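Long-range contacts in outer membrane protein YopM (Yersinia pestis, PDB 1JL5), which probably acts as a virulence effector that alters host cell physiology and promotes bacterial survival in host tissues, and binds calcium ions: residues L78-S84 with V97-L103; Q111-L117 with P131-G137; Y366-F372 with L382-S386. All blocks are in the same frame, centred on the assembly; numbering follows the deposited sequence.

Interaction 1 (L78-S84 with V97-L103); sequences LNNLGLS and VASCNSL
This is a ladder of backbone and asparagine hydrogen bonds between two successive turns of the leucine-rich repeat solenoid, formed where the chain leaves strands 75-77 and 95-97. The segments run in the same direction with CA atoms 4.2 to 4.6 Å apart, pairing Leu-78 with Ala-98, Asn-79 with Ser-99, Asn-80 with Cys-100, Gly-82 with Asn-101 and Ser-84 with Ser-102. Asn-80 (phi/psi near 48°/48°) and Cys-100 (phi/psi near 53°/63°) both take left-handed backbone angles, so the two chains turn together. The ladder starts with a very short bond from Leu-78 N to Val-97 O (2.5 Å), continues with Ser-99 N to Asn-79 OD1 (2.7 Å) and Asn-80 N to Ser-99 O (2.7 Å), and ends with Ser-102 N to Leu-83 O (2.7 Å). At its centre Asn-101, an m rotamer, turns its amide into the preceding repeat. Its ND2 donates to Leu-78 O (2.7 Å) and to Ala-98 O of its own loop (2.8 Å), while OD1 accepts from Leu-81 N (2.8 Å) and Leu-83 N (2.9 Å). Leucines line the inner side: Leu-83 CB lies 4.1 Å from Leu-103 CD2, and Leu-78, Leu-81 and Leu-83 also pack on helix 58-71. Outside the ladder, Asn-80 O accepts a hydrogen bond from Arg-338 of a second subunit. Asn-121 repeats the role of Asn-101 one turn later, bonding Ala-98 O and Leu-103 N; this recurring asparagine side chain is the asparagine ladder characteristic of the leucine-rich repeat fold.

Interaction 2 (Q111-L117 with P131-G137); sequences QSLKSLL and PLLEYLG
Lys-114, Leu-116 and Leu-132 bury the most surface where strand 115-117 lies beside strand 135-137, parallel at 10° with axes 4.6 Å apart. Ser-115 pairs with Tyr-135, Leu-116 with Leu-136 and Leu-117 with Gly-137. Lys-114 O, just before the strand, accepts from both Glu-134 N (2.4 Å, very short) and Tyr-135 N (2.8 Å); the lysine's extended side chain runs beside Glu-134, and a water joins NZ to OE2 across their 4.3 Å gap. Leu-116 N then donates to Tyr-135 O (2.7 Å), and Leu-116 O accepts from Gly-137 N (2.5 Å). The Leu-116 side chain (t, p) enters the core, with CB 3.8 Å from Leu-133 CD1 and CD2 3.8 Å from Leu-136 CD1. Leu-132 CD1 reaches Gln-111 O at 3.2 Å. On the Ser-115 face, Leu-117 CD1 makes a CH-pi contact 3.7 Å from the Tyr-135 ring centroid. Such in-register parallel strands, with leucines inside, typify the leucine-rich repeat solenoid.

Interaction 3 (Y366-F372 with L382-S386); sequences YNPLREF and LRMNS
Strand 381-385, of which residues 382-385 belong to this contact, arrives extended beside a loop that bends round its end; the closest CA pair is Tyr-366 with Asn-385, 4.9 Å apart. Tyr-366 has left-handed backbone angles (phi/psi near 59°/66°), and Pro-368 is the centre of an inverse gamma turn. Asn-385 O accepts from Asn-367 N (3.3 Å) and, weakly, from Tyr-366 N (2.7 Å). One residue on, Ser-386 CA makes a CA-H...O contact of 3.5 Å with Asn-367 O.

Two aromatic rings receive neighbouring residues of the strand. Phe-372 (chi1 m) points toward it, and Met-384 (m, t, m) lays CB over the ring face, 3.7 Å from the centroid. Its SD sits obliquely 3.9 Å from the same centroid and 3.4 Å from Phe-372 CG, a Met-aromatic contact. Asn-385 CB lies over the Tyr-366 ring, 4.2 Å from its centroid and 10° off the normal; Tyr-366 also stacks on Phe-346. Asn-367 belongs to the inner framework of the solenoid, its ND2 bonding Ala-344 O and Val-364 O. Strand 381-385 continues the sheet as an antiparallel ladder with a third subunit, whose Leu-382 packs on Met-384 of this chain. With two backbone bonds, one of them weak, and no salt bridge between the segments, cohesion here probably rests largely on the CH-pi and sulfur-aromatic contacts, at a repeat where the sheet runs on into a neighbouring subunit.

How the interactions relate
From the N terminus, the three contacts follow one another in series, each closing a single turn of the solenoid, with no nesting or crossing. Interaction 1 joins repeats 1 and 2 just beyond their strands, close to helix 58-71. Interaction 2 joins the next turns along the strands and their approach. The two touch, centres about 17 Å apart, where Ala-98 N lies 2.7 Å from Leu-117 O, probably hydrogen-bonded, so strand 115-117 continues the pairing begun by 95-97. Interaction 3 closes the final modelled turn, its centre about 55 Å from that of interaction 2. The shared parallel sheet, rather than direct contact, connects interactions 2 and 3, and strand 381-385 carries it into another subunit.

Interaction 1 (L78-S84 with V97-L103)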
loop_
_atom_site.group_PDB
_atom_site.type_symbol
_atom_site.label_atom_id
_atom_site.label_comp_id
_atom_site.label_asym_id
_atom_site.label_seq_id
_atom_site.Cartn_x
_atom_site.Cartn_y
_atom_site.Cartn_z
ATOM N N LEU A 78 -17.644 14.184 28.475
ATOM C CA LEU A 78 -16.838 13.140 29.086
ATOM C C LEU A 78 -16.248 12.258 28.001
ATOM O O LEU A 78 -16.215 11.038 28.134
ATOM C CB LEU A 78 -17.717 12.295 30.001
ATOM C CG LEU A 78 -18.496 13.094 31.042
ATOM C CD1 LEU A 78 -19.475 12.186 31.766
ATOM C CD2 LEU A 78 -17.518 13.731 32.012
ATOM N N ASN A 79 -15.775 12.876 26.928
ATOM C CA ASN A 79 -15.218 12.114 25.827
ATOM C C ASN A 79 -13.931 11.393 26.140
ATOM O O ASN A 79 -13.058 11.905 26.837
ATOM C CB ASN A 79 -14.982 13.001 24.604
ATOM C CG ASN A 79 -16.255 13.584 24.062
ATOM O OD1 ASN A 79 -17.326 12.989 24.192
ATOM N ND2 ASN A 79 -16.150 14.747 23.432
ATOM N N ASN A 80 -13.833 10.186 25.606
ATOM C CA ASN A 80 -12.649 9.366 25.749
ATOM C C ASN A 80 -12.114 9.272 27.169
ATOM O O ASN A 80 -10.916 9.440 27.403
ATOM C CB ASN A 80 -11.565 9.898 24.813
ATOM C CG ASN A 80 -10.504 8.877 24.534
ATOM O OD1 ASN A 80 -10.812 7.713 24.288
ATOM N ND2 ASN A 80 -9.245 9.297 24.566
ATOM N N LEU A 81 -13.002 8.993 28.114
ATOM C CA LEU A 81 -12.597 8.863 29.504
ATOM C C LEU A 81 -12.644 7.403 29.908
ATOM O O LEU A 81 -12.485 7.064 31.076
ATOM C CB LEU A 81 -13.508 9.700 30.400
ATOM C CG LEU A 81 -13.399 11.205 30.155
ATOM C CD1 LEU A 81 -14.260 11.965 31.158
ATOM C CD2 LEU A 81 -11.938 11.625 30.278
ATOM N N GLY A 82 -12.860 6.542 28.921
ATOM C CA GLY A 82 -12.917 5.115 29.170
ATOM C C GLY A 82 -13.986 4.723 30.165
ATOM O O GLY A 82 -13.911 3.663 30.782
ATOM N N LEU A 83 -14.996 5.568 30.314
ATOM C CA LEU A 83 -16.070 5.299 31.258
ATOM C C LEU A 83 -16.927 4.116 30.844
ATOM O O LEU A 83 -17.499 4.109 29.757
ATOM C CB LEU A 83 -16.944 6.538 31.399
ATOM C CG LEU A 83 -16.132 7.807 31.636
ATOM C CD1 LEU A 83 -17.072 8.978 31.841
ATOM C CD2 LEU A 83 -15.219 7.618 32.844
ATOM N N SER A 84 -17.007 3.109 31.707
ATOM C CA SER A 84 -17.817 1.938 31.416
ATOM C C SER A 84 -19.245 2.245 31.840
ATOM O O SER A 84 -20.159 1.456 31.620
ATOM C CB SER A 84 -17.294 0.715 32.167
ATOM O OG SER A 84 -17.235 0.957 33.557
ATOM N N VAL A 97 -22.158 14.793 26.182
ATOM C CA VAL A 97 -21.155 14.357 25.233
ATOM C C VAL A 97 -20.283 13.373 25.994
ATOM O O VAL A 97 -19.445 13.767 26.803
ATOM C CB VAL A 97 -20.302 15.537 24.733
ATOM C CG1 VAL A 97 -19.309 15.052 23.690
ATOM C CG2 VAL A 97 -21.205 16.615 24.149
ATOM N N ALA A 98 -20.510 12.089 25.756
ATOM C CA ALA A 98 -19.746 11.043 26.420
ATOM C C ALA A 98 -19.233 10.101 25.348
ATOM O O ALA A 98 -19.283 8.880 25.483
ATOM C CB ALA A 98 -20.629 10.298 27.408
ATOM N N SER A 99 -18.740 10.691 24.271
ATOM C CA SER A 99 -18.215 9.922 23.161
ATOM C C SER A 99 -16.963 9.181 23.582
ATOM O O SER A 99 -16.272 9.580 24.518
ATOM C CB SER A 99 -17.872 10.853 22.001
ATOM O OG SER A 99 -18.953 11.721 21.724
ATOM N N CYS A 100 -16.687 8.090 22.884
ATOM C CA CYS A 100 -15.498 7.298 23.132
ATOM C C CYS A 100 -15.288 6.864 24.569
ATOM O O CYS A 100 -14.321 7.247 25.213
ATOM C CB CYS A 100 -14.276 8.065 22.638
ATOM S SG CYS A 100 -14.422 8.540 20.900
ATOM N N ASN A 101 -16.211 6.061 25.068
ATOM C CA ASN A 101 -16.107 5.522 26.405
ATOM C C ASN A 101 -16.507 4.077 26.214
ATOM O O ASN A 101 -16.562 3.604 25.081
ATOM C CB ASN A 101 -17.054 6.248 27.361
ATOM C CG ASN A 101 -16.541 7.623 27.750
ATOM O OD1 ASN A 101 -15.505 7.747 28.404
ATOM N ND2 ASN A 101 -17.258 8.661 27.343
ATOM N N SER A 102 -16.774 3.371 27.302
ATOM C CA SER A 102 -17.173 1.976 27.207
ATOM C C SER A 102 -18.564 1.838 27.771
ATOM O O SER A 102 -18.915 0.810 28.351
ATOM C CB SER A 102 -16.223 1.092 28.001
ATOM O OG SER A 102 -14.914 1.200 27.493
ATOM N N LEU A 103 -19.356 2.886 27.605
ATOM C CA LEU A 103 -20.714 2.882 28.112
ATOM C C LEU A 103 -21.515 1.762 27.482
ATOM O O LEU A 103 -21.599 1.655 26.265
ATOM C CB LEU A 103 -21.382 4.222 27.824
ATOM C CG LEU A 103 -20.660 5.437 28.407
ATOM C CD1 LEU A 103 -21.379 6.698 27.989
ATOM C CD2 LEU A 103 -20.595 5.323 29.927
HETATM O O HOH W 1 -12.373 6.151 26.373
#

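Interaction 2 (Q111-L117 with P131-G137)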
loop_
_atom_site.group_PDB
_atom_site.type_symbol
_atom_site.label_atom_id
_atom_site.label_comp_id
_atom_site.label_asym_id
_atom_site.label_seq_id
_atom_site.Cartn_x
_atom_site.Cartn_y
_atom_site.Cartn_z
ATOM N N GLN A 111 -34.762 15.464 31.205
ATOM C CA GLN A 111 -35.827 15.843 30.292
ATOM C C GLN A 111 -35.384 17.102 29.570
ATOM O O GLN A 111 -36.011 17.541 28.609
ATOM C CB GLN A 111 -37.109 16.117 31.073
ATOM C CG GLN A 111 -37.662 14.892 31.757
ATOM C CD GLN A 111 -38.123 13.859 30.761
ATOM O OE1 GLN A 111 -39.092 14.077 30.034
ATOM N NE2 GLN A 111 -37.429 12.725 30.711
ATOM N N SER A 112 -34.292 17.678 30.051
ATOM C CA SER A 112 -33.743 18.889 29.469
ATOM C C SER A 112 -32.713 18.559 28.394
ATOM O O SER A 112 -32.220 19.451 27.702
ATOM C CB SER A 112 -33.074 19.717 30.557
ATOM O OG SER A 112 -32.075 18.945 31.201
ATOM N N LEU A 113 -32.384 17.279 28.259
ATOM C CA LEU A 113 -31.388 16.876 27.278
ATOM C C LEU A 113 -31.835 17.170 25.855
ATOM O O LEU A 113 -32.883 16.706 25.402
ATOM C CB LEU A 113 -31.061 15.387 27.408
ATOM C CG LEU A 113 -29.677 15.053 26.842
ATOM C CD1 LEU A 113 -28.625 15.701 27.734
ATOM C CD2 LEU A 113 -29.467 13.549 26.767
ATOM N N LYS A 114 -31.031 17.956 25.156
ATOM C CA LYS A 114 -31.318 18.308 23.777
ATOM C C LYS A 114 -30.315 17.600 22.887
ATOM O O LYS A 114 -30.595 17.287 21.731
ATOM C CB LYS A 114 -31.189 19.816 23.574
ATOM C CG LYS A 114 -32.278 20.632 24.239
ATOM C CD LYS A 114 -32.051 22.109 23.983
ATOM C CE LYS A 114 -33.208 22.948 24.498
ATOM N NZ LYS A 114 -32.939 24.395 24.271
ATOM N N SER A 115 -29.142 17.336 23.439
ATOM C CA SER A 115 -28.101 16.689 22.670
ATOM C C SER A 115 -27.454 15.522 23.403
ATOM O O SER A 115 -26.936 15.671 24.509
ATOM C CB SER A 115 -27.039 17.717 22.294
ATOM O OG SER A 115 -26.031 17.127 21.501
ATOM N N LEU A 116 -27.498 14.357 22.770
ATOM C CA LEU A 116 -26.898 13.158 23.328
ATOM C C LEU A 116 -25.840 12.661 22.358
ATOM O O LEU A 116 -26.167 12.141 21.294
ATOM C CB LEU A 116 -27.951 12.069 23.530
ATOM C CG LEU A 116 -27.380 10.722 23.973
ATOM C CD1 LEU A 116 -26.681 10.884 25.324
ATOM C CD2 LEU A 116 -28.489 9.693 24.059
ATOM N N LEU A 117 -24.574 12.842 22.721
ATOM C CA LEU A 117 -23.455 12.400 21.897
ATOM C C LEU A 117 -22.674 11.353 22.658
ATOM O O LEU A 117 -21.778 11.675 23.432
ATOM C CB LEU A 117 -22.515 13.558 21.563
ATOM C CG LEU A 117 -22.797 14.391 20.315
ATOM C CD1 LEU A 117 -24.084 15.170 20.489
ATOM C CD2 LEU A 117 -21.621 15.332 20.069
ATOM N N PRO A 131 -37.559 13.911 25.759
ATOM C CA PRO A 131 -38.491 14.642 24.896
ATOM C C PRO A 131 -37.903 15.777 24.069
ATOM O O PRO A 131 -38.362 16.046 22.964
ATOM C CB PRO A 131 -39.553 15.131 25.879
ATOM C CG PRO A 131 -38.769 15.325 27.139
ATOM C CD PRO A 131 -37.930 14.071 27.177
ATOM N N LEU A 132 -36.884 16.439 24.595
ATOM C CA LEU A 132 -36.282 17.562 23.890
ATOM C C LEU A 132 -35.068 17.200 23.043
ATOM O O LEU A 132 -34.411 18.082 22.491
ATOM C CB LEU A 132 -35.880 18.642 24.893
ATOM C CG LEU A 132 -36.967 19.104 25.868
ATOM C CD1 LEU A 132 -36.395 20.187 26.769
ATOM C CD2 LEU A 132 -38.171 19.627 25.099
ATOM N N LEU A 133 -34.766 15.913 22.928
ATOM C CA LEU A 133 -33.602 15.514 22.162
ATOM C C LEU A 133 -33.612 16.065 20.740
ATOM O O LEU A 133 -34.525 15.813 19.955
ATOM C CB LEU A 133 -33.468 13.991 22.127
ATOM C CG LEU A 133 -32.022 13.567 21.843
ATOM C CD1 LEU A 133 -31.137 14.067 22.977
ATOM C CD2 LEU A 133 -31.921 12.058 21.701
ATOM N N GLU A 134 -32.580 16.834 20.430
ATOM C CA GLU A 134 -32.416 17.434 19.119
ATOM C C GLU A 134 -31.334 16.682 18.361
ATOM O O GLU A 134 -31.405 16.515 17.142
ATOM C CB GLU A 134 -32.006 18.896 19.265
ATOM C CG GLU A 134 -33.123 19.811 19.715
ATOM C CD GLU A 134 -32.619 21.188 20.079
ATOM O OE1 GLU A 134 -31.502 21.546 19.648
ATOM O OE2 GLU A 134 -33.342 21.915 20.791
ATOM N N TYR A 135 -30.330 16.232 19.098
ATOM C CA TYR A 135 -29.221 15.512 18.504
ATOM C C TYR A 135 -29.031 14.172 19.192
ATOM O O TYR A 135 -28.806 14.101 20.401
ATOM C CB TYR A 135 -27.948 16.351 18.623
ATOM C CG TYR A 135 -26.757 15.813 17.860
ATOM C CD1 TYR A 135 -26.242 14.546 18.127
ATOM C CD2 TYR A 135 -26.130 16.585 16.883
ATOM C CE1 TYR A 135 -25.130 14.060 17.441
ATOM C CE2 TYR A 135 -25.019 16.109 16.192
ATOM C CZ TYR A 135 -24.526 14.846 16.476
ATOM O OH TYR A 135 -23.429 14.369 15.796
ATOM N N LEU A 136 -29.144 13.105 18.412
ATOM C CA LEU A 136 -28.957 11.764 18.928
ATOM C C LEU A 136 -27.704 11.192 18.280
ATOM O O LEU A 136 -27.760 10.617 17.194
ATOM C CB LEU A 136 -30.157 10.880 18.599
ATOM C CG LEU A 136 -30.026 9.424 19.050
ATOM C CD1 LEU A 136 -29.847 9.366 20.554
ATOM C CD2 LEU A 136 -31.253 8.645 18.625
ATOM N N GLY A 137 -26.572 11.376 18.949
ATOM C CA GLY A 137 -25.313 10.872 18.439
ATOM C C GLY A 137 -24.940 9.604 19.171
ATOM O O GLY A 137 -24.390 9.654 20.272
HETATM O O HOH W 2 -32.503 24.336 21.346
#

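Interaction 3 (Y366-F372 with L382-S386)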
loop_
_atom_site.group_PDB
_atom_site.type_symbol
_atom_site.label_atom_id
_atom_site.label_comp_id
_atom_site.label_asym_id
_atom_site.label_seq_id
_atom_site.Cartn_x
_atom_site.Cartn_y
_atom_site.Cartn_z
ATOM N N TYR A 366 2.235 3.010 -14.952
ATOM C CA TYR A 366 1.762 1.848 -15.685
ATOM C C TYR A 366 0.911 2.167 -16.894
ATOM O O TYR A 366 -0.284 1.873 -16.951
ATOM C CB TYR A 366 1.011 0.931 -14.727
ATOM C CG TYR A 366 1.865 0.585 -13.533
ATOM C CD1 TYR A 366 2.979 -0.240 -13.672
ATOM C CD2 TYR A 366 1.592 1.118 -12.279
ATOM C CE1 TYR A 366 3.800 -0.526 -12.591
ATOM C CE2 TYR A 366 2.409 0.838 -11.187
ATOM C CZ TYR A 366 3.511 0.013 -11.353
ATOM O OH TYR A 366 4.318 -0.282 -10.278
ATOM N N ASN A 367 1.562 2.792 -17.856
ATOM C CA ASN A 367 0.969 3.145 -19.123
ATOM C C ASN A 367 2.134 2.907 -20.058
ATOM O O ASN A 367 3.281 3.183 -19.702
ATOM C CB ASN A 367 0.561 4.616 -19.144
ATOM C CG ASN A 367 -0.866 4.827 -18.697
ATOM O OD1 ASN A 367 -1.803 4.493 -19.415
ATOM N ND2 ASN A 367 -1.039 5.377 -17.506
ATOM N N PRO A 368 1.872 2.345 -21.244
ATOM C CA PRO A 368 2.960 2.098 -22.190
ATOM C C PRO A 368 3.387 3.428 -22.793
ATOM O O PRO A 368 3.378 3.606 -24.004
ATOM C CB PRO A 368 2.315 1.176 -23.211
ATOM C CG PRO A 368 0.910 1.670 -23.245
ATOM C CD PRO A 368 0.593 1.845 -21.775
ATOM N N LEU A 369 3.729 4.365 -21.920
ATOM C CA LEU A 369 4.160 5.691 -22.328
ATOM C C LEU A 369 5.450 5.609 -23.130
ATOM O O LEU A 369 6.453 5.086 -22.650
ATOM C CB LEU A 369 4.379 6.562 -21.087
ATOM C CG LEU A 369 3.309 7.586 -20.694
ATOM C CD1 LEU A 369 1.917 7.047 -20.926
ATOM C CD2 LEU A 369 3.518 7.969 -19.243
ATOM N N ARG A 370 5.414 6.116 -24.354
ATOM C CA ARG A 370 6.596 6.119 -25.203
ATOM C C ARG A 370 7.592 7.094 -24.585
ATOM O O ARG A 370 8.799 7.002 -24.805
ATOM C CB ARG A 370 6.216 6.566 -26.615
ATOM C CG ARG A 370 5.108 5.715 -27.205
ATOM C CD ARG A 370 4.652 6.188 -28.574
ATOM N NE ARG A 370 3.533 5.377 -29.051
ATOM C CZ ARG A 370 3.586 4.058 -29.226
ATOM N NH1 ARG A 370 4.708 3.400 -28.966
ATOM N NH2 ARG A 370 2.517 3.393 -29.647
ATOM N N GLU A 371 7.067 8.016 -23.788
ATOM C CA GLU A 371 7.878 9.024 -23.122
ATOM C C GLU A 371 7.013 9.732 -22.089
ATOM O O GLU A 371 5.788 9.766 -22.215
ATOM C CB GLU A 371 8.376 10.046 -24.141
ATOM C CG GLU A 371 7.253 10.866 -24.762
ATOM C CD GLU A 371 7.734 11.765 -25.882
ATOM O OE1 GLU A 371 8.724 12.500 -25.673
ATOM O OE2 GLU A 371 7.116 11.741 -26.970
ATOM N N PHE A 372 7.645 10.292 -21.066
ATOM C CA PHE A 372 6.900 11.014 -20.051
ATOM C C PHE A 372 6.572 12.374 -20.638
ATOM O O PHE A 372 7.361 12.942 -21.389
ATOM C CB PHE A 372 7.727 11.194 -18.777
ATOM C CG PHE A 372 8.064 9.904 -18.079
ATOM C CD1 PHE A 372 7.222 8.799 -18.176
ATOM C CD2 PHE A 372 9.205 9.809 -17.288
ATOM C CE1 PHE A 372 7.512 7.616 -17.498
ATOM C CE2 PHE A 372 9.504 8.632 -16.604
ATOM C CZ PHE A 372 8.656 7.534 -16.707
ATOM N N LEU A 382 4.054 13.496 -8.573
ATOM C CA LEU A 382 4.240 12.812 -9.834
ATOM C C LEU A 382 4.562 11.334 -9.679
ATOM O O LEU A 382 5.362 10.939 -8.831
ATOM C CB LEU A 382 5.361 13.492 -10.616
ATOM C CG LEU A 382 5.772 12.891 -11.957
ATOM C CD1 LEU A 382 4.609 12.952 -12.929
ATOM C CD2 LEU A 382 6.962 13.659 -12.503
ATOM N N ARG A 383 3.917 10.520 -10.502
ATOM C CA ARG A 383 4.157 9.089 -10.507
ATOM C C ARG A 383 3.986 8.635 -11.934
ATOM O O ARG A 383 2.926 8.797 -12.531
ATOM C CB ARG A 383 3.187 8.344 -9.583
ATOM C CG ARG A 383 3.238 8.832 -8.143
ATOM C CD ARG A 383 2.730 7.812 -7.140
ATOM N NE ARG A 383 1.492 7.174 -7.559
ATOM C CZ ARG A 383 0.576 6.706 -6.716
ATOM N NH1 ARG A 383 0.763 6.814 -5.408
ATOM N NH2 ARG A 383 -0.522 6.122 -7.179
ATOM N N MET A 384 5.062 8.105 -12.493
ATOM C CA MET A 384 5.042 7.610 -13.850
ATOM C C MET A 384 5.824 6.317 -13.877
ATOM O O MET A 384 6.844 6.189 -13.211
ATOM C CB MET A 384 5.671 8.625 -14.802
ATOM C CG MET A 384 4.970 9.970 -14.803
ATOM S SD MET A 384 5.500 11.023 -16.160
ATOM C CE MET A 384 6.914 11.835 -15.437
ATOM N N ASN A 385 5.329 5.355 -14.639
ATOM C CA ASN A 385 5.985 4.073 -14.755
ATOM C C ASN A 385 5.628 3.492 -16.110
ATOM O O ASN A 385 4.462 3.229 -16.397
ATOM C CB ASN A 385 5.526 3.140 -13.633
ATOM C CG ASN A 385 6.380 1.890 -13.532
ATOM O OD1 ASN A 385 6.707 1.432 -12.434
ATOM N ND2 ASN A 385 6.738 1.324 -14.678
ATOM N N SER A 386 6.641 3.306 -16.946
ATOM C CA SER A 386 6.441 2.767 -18.280
ATOM C C SER A 386 6.489 1.243 -18.266
ATOM O O SER A 386 6.821 0.636 -17.248
ATOM C CB SER A 386 7.515 3.319 -19.217
ATOM O OG SER A 386 8.810 2.991 -18.745
#